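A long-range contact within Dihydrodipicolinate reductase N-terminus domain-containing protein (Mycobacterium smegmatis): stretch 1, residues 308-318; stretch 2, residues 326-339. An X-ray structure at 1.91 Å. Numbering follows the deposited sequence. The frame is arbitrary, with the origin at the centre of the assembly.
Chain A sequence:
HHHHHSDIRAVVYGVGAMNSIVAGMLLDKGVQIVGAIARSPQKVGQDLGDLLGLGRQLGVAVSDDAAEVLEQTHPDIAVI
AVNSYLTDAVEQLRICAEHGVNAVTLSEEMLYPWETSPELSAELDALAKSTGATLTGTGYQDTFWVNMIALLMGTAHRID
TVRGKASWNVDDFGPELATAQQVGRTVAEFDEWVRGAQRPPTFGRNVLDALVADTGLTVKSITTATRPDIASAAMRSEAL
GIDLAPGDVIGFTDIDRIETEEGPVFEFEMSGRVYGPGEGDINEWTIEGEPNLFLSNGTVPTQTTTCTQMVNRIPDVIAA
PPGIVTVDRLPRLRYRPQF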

ATOM      1  N   THR A 308     -11.233   6.302 -10.396  1.00 25.67           N
ATOM      2  CA  THR A 308      -9.780   6.325 -10.735  1.00 28.92           C
ATOM      3  C   THR A 308      -9.225   4.912 -10.669  1.00 27.03           C
ATOM      4  O   THR A 308      -8.419   4.569 -11.530  1.00 30.40           O
ATOM      5  CB  THR A 308      -8.935   7.213  -9.818  1.00 29.22           C
ATOM      6  OG1 THR A 308      -9.029   6.705  -8.475  1.00 28.48           O
ATOM      7  CG2 THR A 308      -9.348   8.657  -9.945  1.00 31.70           C
ATOM      8  N   GLN A 309      -9.654   4.096  -9.708  1.00 26.66           N
ATOM      9  CA  GLN A 309      -9.073   2.744  -9.586  1.00 25.43           C
ATOM     10  C   GLN A 309      -9.514   1.877 -10.763  1.00 29.95           C
ATOM     11  O   GLN A 309      -8.643   1.196 -11.336  1.00 27.87           O
ATOM     12  CB  GLN A 309      -9.361   2.167  -8.214  1.00 23.77           C
ATOM     13  CG  GLN A 309      -8.520   2.855  -7.141  1.00 24.04           C
ATOM     14  CD  GLN A 309      -8.800   2.265  -5.793  1.00 22.83           C
ATOM     15  OE1 GLN A 309      -8.191   1.281  -5.397  1.00 26.35           O
ATOM     16  NE2 GLN A 309      -9.744   2.855  -5.093  1.00 24.74           N
ATOM     17  N   MET A 310     -10.795   1.899 -11.138  1.00 29.79           N
ATOM     18  CA  MET A 310     -11.264   1.108 -12.305  1.00 28.29           C
ATOM     19  C   MET A 310     -10.515   1.585 -13.551  1.00 23.85           C
ATOM     20  O   MET A 310     -10.077   0.750 -14.322  1.00 30.96           O
ATOM     21  CB  MET A 310     -12.784   1.215 -12.534  1.00 29.16           C
ATOM     22  CG  MET A 310     -13.226   0.383 -13.725  1.00 30.67           C
ATOM     23  SD  MET A 310     -14.997  -0.093 -13.683  1.00 32.72           S
ATOM     24  CE  MET A 310     -15.649   1.564 -13.831  1.00 27.72           C
ATOM     25  N   VAL A 311     -10.382   2.880 -13.757  1.00 26.52           N
ATOM     26  CA  VAL A 311      -9.686   3.440 -14.952  1.00 25.79           C
ATOM     27  C   VAL A 311      -8.222   2.995 -14.946  1.00 30.52           C
ATOM     28  O   VAL A 311      -7.778   2.423 -15.969  1.00 28.43           O
ATOM     29  CB  VAL A 311      -9.850   4.961 -15.029  1.00 31.26           C
ATOM     30  CG1 VAL A 311      -8.952   5.591 -16.091  1.00 33.34           C
ATOM     31  CG2 VAL A 311     -11.308   5.324 -15.280  1.00 31.75           C
ATOM     32  N   ASN A 312      -7.519   3.192 -13.826  1.00 31.70           N
ATOM     33  CA  ASN A 312      -6.053   2.950 -13.731  1.00 33.10           C
ATOM     34  C   ASN A 312      -5.823   1.437 -13.817  1.00 33.05           C
ATOM     35  O   ASN A 312      -4.684   1.040 -14.164  1.00 37.36           O
ATOM     36  CB  ASN A 312      -5.441   3.600 -12.488  1.00 32.93           C
ATOM     37  CG  ASN A 312      -5.510   5.121 -12.499  1.00 41.08           C
ATOM     38  OD1 ASN A 312      -5.750   5.741 -13.539  1.00 44.81           O
ATOM     39  ND2 ASN A 312      -5.311   5.744 -11.340  1.00 42.09           N
ATOM     40  N   ARG A 313      -6.860   0.613 -13.599  1.00 32.72           N
ATOM     41  CA  ARG A 313      -6.746  -0.862 -13.753  1.00 29.91           C
ATOM     42  C   ARG A 313      -6.841  -1.310 -15.228  1.00 32.09           C
ATOM     43  O   ARG A 313      -6.478  -2.460 -15.521  1.00 33.84           O
ATOM     44  CB  ARG A 313      -7.813  -1.606 -12.946  1.00 32.29           C
ATOM     45  CG  ARG A 313      -7.510  -1.835 -11.472  1.00 32.95           C
ATOM     46  CD  ARG A 313      -6.173  -2.505 -11.255  1.00 31.40           C
ATOM     47  NE  ARG A 313      -5.934  -2.865  -9.872  1.00 29.75           N
ATOM     48  CZ  ARG A 313      -4.756  -3.295  -9.403  1.00 31.96           C
ATOM     49  NH1 ARG A 313      -3.692  -3.423 -10.210  1.00 31.03           N
ATOM     50  NH2 ARG A 313      -4.649  -3.603  -8.126  1.00 30.56           N
ATOM     51  N   ILE A 314      -7.315  -0.484 -16.146  1.00 28.24           N
ATOM     52  CA  ILE A 314      -7.661  -0.968 -17.518  1.00 32.96           C
ATOM     53  C   ILE A 314      -6.417  -1.563 -18.187  1.00 35.01           C
ATOM     54  O   ILE A 314      -6.501  -2.663 -18.739  1.00 33.44           O
ATOM     55  CB  ILE A 314      -8.353   0.120 -18.360  1.00 30.24           C
ATOM     56  CG1 ILE A 314      -9.809   0.310 -17.910  1.00 29.93           C
ATOM     57  CG2 ILE A 314      -8.273  -0.208 -19.850  1.00 32.84           C
ATOM     58  CD1 ILE A 314     -10.424   1.580 -18.412  1.00 31.27           C
ATOM     59  N   PRO A 315      -5.230  -0.917 -18.179  1.00 36.93           N
ATOM     60  CA  PRO A 315      -4.049  -1.529 -18.804  1.00 41.12           C
ATOM     61  C   PRO A 315      -3.667  -2.870 -18.159  1.00 37.86           C
ATOM     62  O   PRO A 315      -3.223  -3.760 -18.881  1.00 36.06           O
ATOM     63  CB  PRO A 315      -2.919  -0.510 -18.633  1.00 40.41           C
ATOM     64  CG  PRO A 315      -3.642   0.810 -18.422  1.00 41.14           C
ATOM     65  CD  PRO A 315      -4.968   0.460 -17.763  1.00 39.21           C
ATOM     66  N   ASP A 316      -3.841  -2.985 -16.835  1.00 35.98           N
ATOM     67  CA  ASP A 316      -3.517  -4.209 -16.072  1.00 32.42           C
ATOM     68  C   ASP A 316      -4.422  -5.320 -16.551  1.00 35.44           C
ATOM     69  O   ASP A 316      -3.915  -6.418 -16.750  1.00 39.47           O
ATOM     70  CB  ASP A 316      -3.641  -4.013 -14.561  1.00 37.64           C
ATOM     71  CG  ASP A 316      -2.708  -2.961 -13.985  1.00 42.49           C
ATOM     72  OD1 ASP A 316      -1.705  -2.623 -14.685  1.00 38.08           O
ATOM     73  OD2 ASP A 316      -3.002  -2.477 -12.864  1.00 39.27           O
ATOM     74  N   VAL A 317      -5.720  -5.030 -16.739  1.00 35.07           N
ATOM     75  CA  VAL A 317      -6.738  -6.075 -17.027  1.00 35.61           C
ATOM     76  C   VAL A 317      -6.535  -6.520 -18.483  1.00 33.66           C
ATOM     77  O   VAL A 317      -6.569  -7.725 -18.731  1.00 30.61           O
ATOM     78  CB  VAL A 317      -8.161  -5.564 -16.711  1.00 37.82           C
ATOM     79  CG1 VAL A 317      -9.242  -6.448 -17.298  1.00 35.51           C
ATOM     80  CG2 VAL A 317      -8.361  -5.438 -15.197  1.00 37.71           C
ATOM     81  N   ILE A 318      -6.227  -5.599 -19.398  1.00 33.51           N
ATOM     82  CA  ILE A 318      -5.921  -5.985 -20.808  1.00 37.41           C
ATOM     83  C   ILE A 318      -4.692  -6.897 -20.826  1.00 42.61           C
ATOM     84  O   ILE A 318      -4.776  -7.977 -21.438  1.00 38.67           O
ATOM     85  CB  ILE A 318      -5.777  -4.762 -21.722  1.00 39.96           C
ATOM     86  CG1 ILE A 318      -7.127  -4.039 -21.862  1.00 35.75           C
ATOM     87  CG2 ILE A 318      -5.212  -5.201 -23.075  1.00 41.07           C
ATOM     88  CD1 ILE A 318      -7.020  -2.654 -22.431  1.00 41.69           C
ATOM     89  N   THR A 326      -8.423 -11.429  -9.950  1.00 31.71           N
ATOM     90  CA  THR A 326      -8.708 -10.571  -8.780  1.00 32.79           C
ATOM     91  C   THR A 326      -7.535  -9.614  -8.524  1.00 34.90           C
ATOM     92  O   THR A 326      -6.383  -9.929  -8.860  1.00 32.52           O
ATOM     93  CB  THR A 326      -9.040 -11.429  -7.559  1.00 29.22           C
ATOM     94  OG1 THR A 326      -7.950 -12.331  -7.345  1.00 30.96           O
ATOM     95  CG2 THR A 326     -10.322 -12.203  -7.753  1.00 30.07           C
ATOM     96  N   VAL A 327      -7.841  -8.465  -7.941  1.00 30.85           N
ATOM     97  CA  VAL A 327      -6.911  -7.302  -7.858  1.00 30.46           C
ATOM     98  C   VAL A 327      -5.717  -7.596  -6.936  1.00 28.94           C
ATOM     99  O   VAL A 327      -4.685  -6.965  -7.116  1.00 32.59           O
ATOM    100  CB  VAL A 327      -7.682  -6.050  -7.417  1.00 28.22           C
ATOM    101  CG1 VAL A 327      -8.603  -5.592  -8.550  1.00 29.59           C
ATOM    102  CG2 VAL A 327      -8.416  -6.265  -6.094  1.00 26.83           C
ATOM    103  N   ASP A 328      -5.853  -8.496  -5.981  1.00 28.83           N
ATOM    104  CA  ASP A 328      -4.732  -8.974  -5.130  1.00 35.80           C
ATOM    105  C   ASP A 328      -3.650  -9.645  -5.987  1.00 38.32           C
ATOM    106  O   ASP A 328      -2.505  -9.668  -5.531  1.00 36.45           O
ATOM    107  CB  ASP A 328      -5.232  -9.949  -4.065  1.00 39.37           C
ATOM    108  CG  ASP A 328      -5.932 -11.164  -4.659  1.00 43.03           C
ATOM    109  OD1 ASP A 328      -6.998 -10.996  -5.256  1.00 38.16           O
ATOM    110  OD2 ASP A 328      -5.401 -12.255  -4.510  1.00 37.44           O
ATOM    111  N   ARG A 329      -3.986 -10.153  -7.176  1.00 34.96           N
ATOM    112  CA  ARG A 329      -3.067 -10.918  -8.059  1.00 41.83           C
ATOM    113  C   ARG A 329      -2.508 -10.016  -9.163  1.00 44.19           C
ATOM    114  O   ARG A 329      -1.586 -10.458  -9.879  1.00 44.91           O
ATOM    115  CB  ARG A 329      -3.792 -12.118  -8.687  1.00 43.77           C
ATOM    116  CG  ARG A 329      -4.245 -13.163  -7.679  1.00 44.18           C
ATOM    117  CD  ARG A 329      -4.623 -14.488  -8.338  1.00 46.41           C
ATOM    118  N   LEU A 330      -3.015  -8.791  -9.318  1.00 38.60           N
ATOM    119  CA  LEU A 330      -2.540  -7.881 -10.394  1.00 39.85           C
ATOM    120  C   LEU A 330      -1.277  -7.175  -9.916  1.00 40.18           C
ATOM    121  O   LEU A 330      -1.032  -7.114  -8.716  1.00 41.13           O
ATOM    122  CB  LEU A 330      -3.649  -6.883 -10.725  1.00 40.55           C
ATOM    123  CG  LEU A 330      -4.852  -7.473 -11.457  1.00 40.50           C
ATOM    124  CD1 LEU A 330      -5.936  -6.424 -11.609  1.00 38.29           C
ATOM    125  CD2 LEU A 330      -4.463  -8.024 -12.824  1.00 38.48           C
ATOM    126  N   PRO A 331      -0.436  -6.642 -10.824  1.00 41.79           N
ATOM    127  CA  PRO A 331       0.709  -5.835 -10.402  1.00 42.20           C
ATOM    128  C   PRO A 331       0.218  -4.618  -9.602  1.00 43.34           C
ATOM    129  O   PRO A 331      -0.991  -4.302  -9.635  1.00 38.36           O
ATOM    130  CB  PRO A 331       1.390  -5.415 -11.713  1.00 41.64           C
ATOM    131  CG  PRO A 331       0.321  -5.595 -12.765  1.00 43.62           C
ATOM    132  CD  PRO A 331      -0.532  -6.751 -12.286  1.00 43.26           C
ATOM    133  N   ARG A 332       1.138  -3.971  -8.894  1.00 36.51           N
ATOM    134  CA  ARG A 332       0.798  -2.810  -8.050  1.00 36.73           C
ATOM    135  C   ARG A 332       0.075  -1.766  -8.903  1.00 30.78           C
ATOM    136  O   ARG A 332       0.528  -1.419  -9.998  1.00 27.80           O
ATOM    137  CB  ARG A 332       2.011  -2.184  -7.356  1.00 40.74           C
ATOM    138  CG  ARG A 332       1.580  -1.340  -6.156  1.00 44.12           C
ATOM    139  CD  ARG A 332       2.547  -0.271  -5.658  1.00 44.07           C
ATOM    140  NE  ARG A 332       2.693   0.801  -6.632  1.00 44.77           N
ATOM    141  CZ  ARG A 332       3.830   1.178  -7.213  1.00 41.31           C
ATOM    142  NH1 ARG A 332       3.820   2.126  -8.136  1.00 39.96           N
ATOM    143  NH2 ARG A 332       4.966   0.564  -6.939  1.00 40.02           N
ATOM    144  N   LEU A 333      -1.023  -1.237  -8.382  1.00 32.06           N
ATOM    145  CA  LEU A 333      -1.724  -0.108  -9.014  1.00 32.68           C
ATOM    146  C   LEU A 333      -0.756   1.077  -9.079  1.00 35.33           C
ATOM    147  O   LEU A 333      -0.009   1.324  -8.100  1.00 34.14           O
ATOM    148  CB  LEU A 333      -2.955   0.198  -8.162  1.00 33.30           C
ATOM    149  CG  LEU A 333      -3.929   1.176  -8.780  1.00 35.13           C
ATOM    150  CD1 LEU A 333      -4.508   0.631 -10.088  1.00 33.68           C
ATOM    151  CD2 LEU A 333      -5.045   1.459  -7.778  1.00 35.07           C
ATOM    152  N   ARG A 334      -0.690   1.747 -10.228  1.00 36.82           N
ATOM    153  CA  ARG A 334       0.253   2.860 -10.424  1.00 41.45           C
ATOM    154  C   ARG A 334      -0.448   4.023 -11.137  1.00 39.05           C
ATOM    155  O   ARG A 334      -1.441   3.821 -11.890  1.00 40.44           O
ATOM    156  CB  ARG A 334       1.567   2.412 -11.096  1.00 52.86           C
ATOM    157  CG  ARG A 334       1.443   1.394 -12.227  1.00 56.92           C
ATOM    158  CD  ARG A 334       2.644   0.454 -12.392  1.00 60.40           C
ATOM    159  NE  ARG A 334       3.897   1.141 -12.131  1.00 61.99           N
ATOM    160  CZ  ARG A 334       4.816   0.770 -11.246  1.00 61.40           C
ATOM    161  NH1 ARG A 334       4.707  -0.351 -10.555  1.00 66.19           N
ATOM    162  NH2 ARG A 334       5.890   1.510 -11.073  1.00 58.25           N
ATOM    163  N   TYR A 335       0.066   5.206 -10.824  1.00 38.27           N
ATOM    164  CA  TYR A 335      -0.276   6.503 -11.439  1.00 40.04           C
ATOM    165  C   TYR A 335       0.195   6.472 -12.895  1.00 40.81           C
ATOM    166  O   TYR A 335       1.389   6.203 -13.113  1.00 33.83           O
ATOM    167  CB  TYR A 335       0.414   7.618 -10.668  1.00 35.35           C
ATOM    168  CG  TYR A 335       0.182   9.001 -11.212  1.00 35.81           C
ATOM    169  CD1 TYR A 335      -1.078   9.578 -11.170  1.00 36.41           C
ATOM    170  CD2 TYR A 335       1.217   9.752 -11.729  1.00 35.55           C
ATOM    171  CE1 TYR A 335      -1.309  10.849 -11.672  1.00 36.10           C
ATOM    172  CE2 TYR A 335       1.019  11.051 -12.191  1.00 36.50           C
ATOM    173  CZ  TYR A 335      -0.259  11.593 -12.179  1.00 35.08           C
ATOM    174  OH  TYR A 335      -0.527  12.862 -12.589  1.00 35.37           O
ATOM    175  N   ARG A 336      -0.724   6.692 -13.834  1.00 37.31           N
ATOM    176  CA  ARG A 336      -0.419   6.800 -15.280  1.00 45.67           C
ATOM    177  C   ARG A 336      -1.219   7.964 -15.845  1.00 44.83           C
ATOM    178  O   ARG A 336      -2.425   7.842 -16.042  1.00 48.09           O
ATOM    179  CB  ARG A 336      -0.805   5.516 -16.031  1.00 52.55           C
ATOM    180  CG  ARG A 336       0.137   4.338 -15.848  1.00 54.14           C
ATOM    181  CD  ARG A 336      -0.201   3.252 -16.846  1.00 52.57           C
ATOM    182  NE  ARG A 336      -1.165   2.353 -16.227  1.00 59.29           N
ATOM    183  CZ  ARG A 336      -0.845   1.220 -15.620  1.00 59.41           C
ATOM    184  NH1 ARG A 336      -1.784   0.454 -15.083  1.00 60.73           N
ATOM    185  NH2 ARG A 336       0.421   0.827 -15.576  1.00 54.02           N
ATOM    186  N   PRO A 337      -0.582   9.122 -16.128  1.00 49.37           N
ATOM    187  CA  PRO A 337      -1.232  10.192 -16.883  1.00 53.89           C
ATOM    188  C   PRO A 337      -1.787   9.759 -18.259  1.00 47.96           C
ATOM    189  O   PRO A 337      -2.792  10.295 -18.639  1.00 50.45           O
ATOM    190  CB  PRO A 337      -0.119  11.250 -17.061  1.00 58.48           C
ATOM    191  CG  PRO A 337       0.916  10.939 -15.997  1.00 54.62           C
ATOM    192  CD  PRO A 337       0.795   9.460 -15.727  1.00 52.55           C
ATOM    193  N   GLN A 338      -1.147   8.827 -18.971  1.00 45.17           N
ATOM    194  CA  GLN A 338      -1.489   8.509 -20.393  1.00 48.28           C
ATOM    195  C   GLN A 338      -1.523   6.994 -20.624  1.00 41.17           C
ATOM    196  O   GLN A 338      -0.752   6.305 -19.983  1.00 44.96           O
ATOM    197  CB  GLN A 338      -0.496   9.193 -21.330  1.00 47.34           C
ATOM    198  N   PHE A 339      -2.408   6.496 -21.499  1.00 48.10           N
ATOM    199  CA  PHE A 339      -2.666   5.044 -21.731  1.00 45.89           C
ATOM    200  C   PHE A 339      -2.127   4.547 -23.093  1.00 49.80           C
ATOM    201  O   PHE A 339      -2.019   5.252 -24.096  1.00 56.55           O
ATOM    202  CB  PHE A 339      -4.163   4.778 -21.604  1.00 46.47           C
ATOM    203  CG  PHE A 339      -4.651   4.517 -20.202  1.00 44.88           C
ATOM    204  CD1 PHE A 339      -3.877   4.823 -19.091  1.00 42.50           C
ATOM    205  CD2 PHE A 339      -5.933   4.037 -19.995  1.00 42.66           C
ATOM    206  CE1 PHE A 339      -4.364   4.617 -17.809  1.00 42.85           C
ATOM    207  CE2 PHE A 339      -6.405   3.809 -18.715  1.00 43.71           C
ATOM    208  CZ  PHE A 339      -5.622   4.108 -17.624  1.00 41.21           C
TER
HETATM  209  O   HOH W   1      -3.494   7.622 -12.968  1.00 42.20           O
HETATM  210  O   HOH W   2      -2.372  -5.287  -6.980  1.00 30.33           O
HETATM  211  O   HOH W   3      -0.244  -1.529 -12.602  1.00 46.87           O

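Residues 326-339, mostly extended and without strand pairing, run along stretch 1 (308-318), which is helical over most of its length, and bury 771 Å² with it, both sides summed. The closest CA pairs, Asp316 with Leu330, Arg313 with Leu333 and Asn312 with Arg336, show the two chains running in opposite senses, until Phe339 turns back beside Pro315. Val327 meets Arg313 partly through a water: water 2 accepts from Arg313 NH2 (3.1 Å) and lies 2.9 Å from both Val327 O and Leu330 O, joining backbone to guanidinium. Leu330 points its CA-to-CB bond toward stretch 1; its CB lies over one face of the Arg313 guanidinium, and its CD1 reaches Val317 CG2 at 4.4 Å. Pro331, which has no amide hydrogen, offers its carbonyl at the guanidinium edge, where Arg313 NH1 donates to Pro331 O (2.9 Å, 164°). Arg313 starts with CB directed away, but its side chain bends back to make this bond, and the same NH1 forms a salt bridge within stretch 1 with Asp316 OD2 (2.9 Å). Water 3 donates to both Arg332 O (2.7 Å) and Asp316 OD1 (2.8 Å), bridging another backbone carbonyl to Asp316. Leu333 covers the opposite guanidinium face with CD1, 3.7 Å from Arg313 CD, while its CD2 meets Gln309 CG at 3.8 Å. Arg336 supplies the only salt bridge between the stretches: its NH1 donates to Asp316 OD1 (3.1 Å) and also to Asn312 O (3.1 Å). Asp316 thus joins both arginines through different carboxylate oxygens. Pro315 CB lies over one face of the Arg336 guanidinium, whose NE is buried without a polar partner. At the C-terminus, Phe339 lays its ring against Pro315, with Pro315 CG 3.9 Å from the ring centroid and 8° off the normal, a CH-pi contact; Val311 O approaches the ring edge, 3.2 Å from Phe339 CZ.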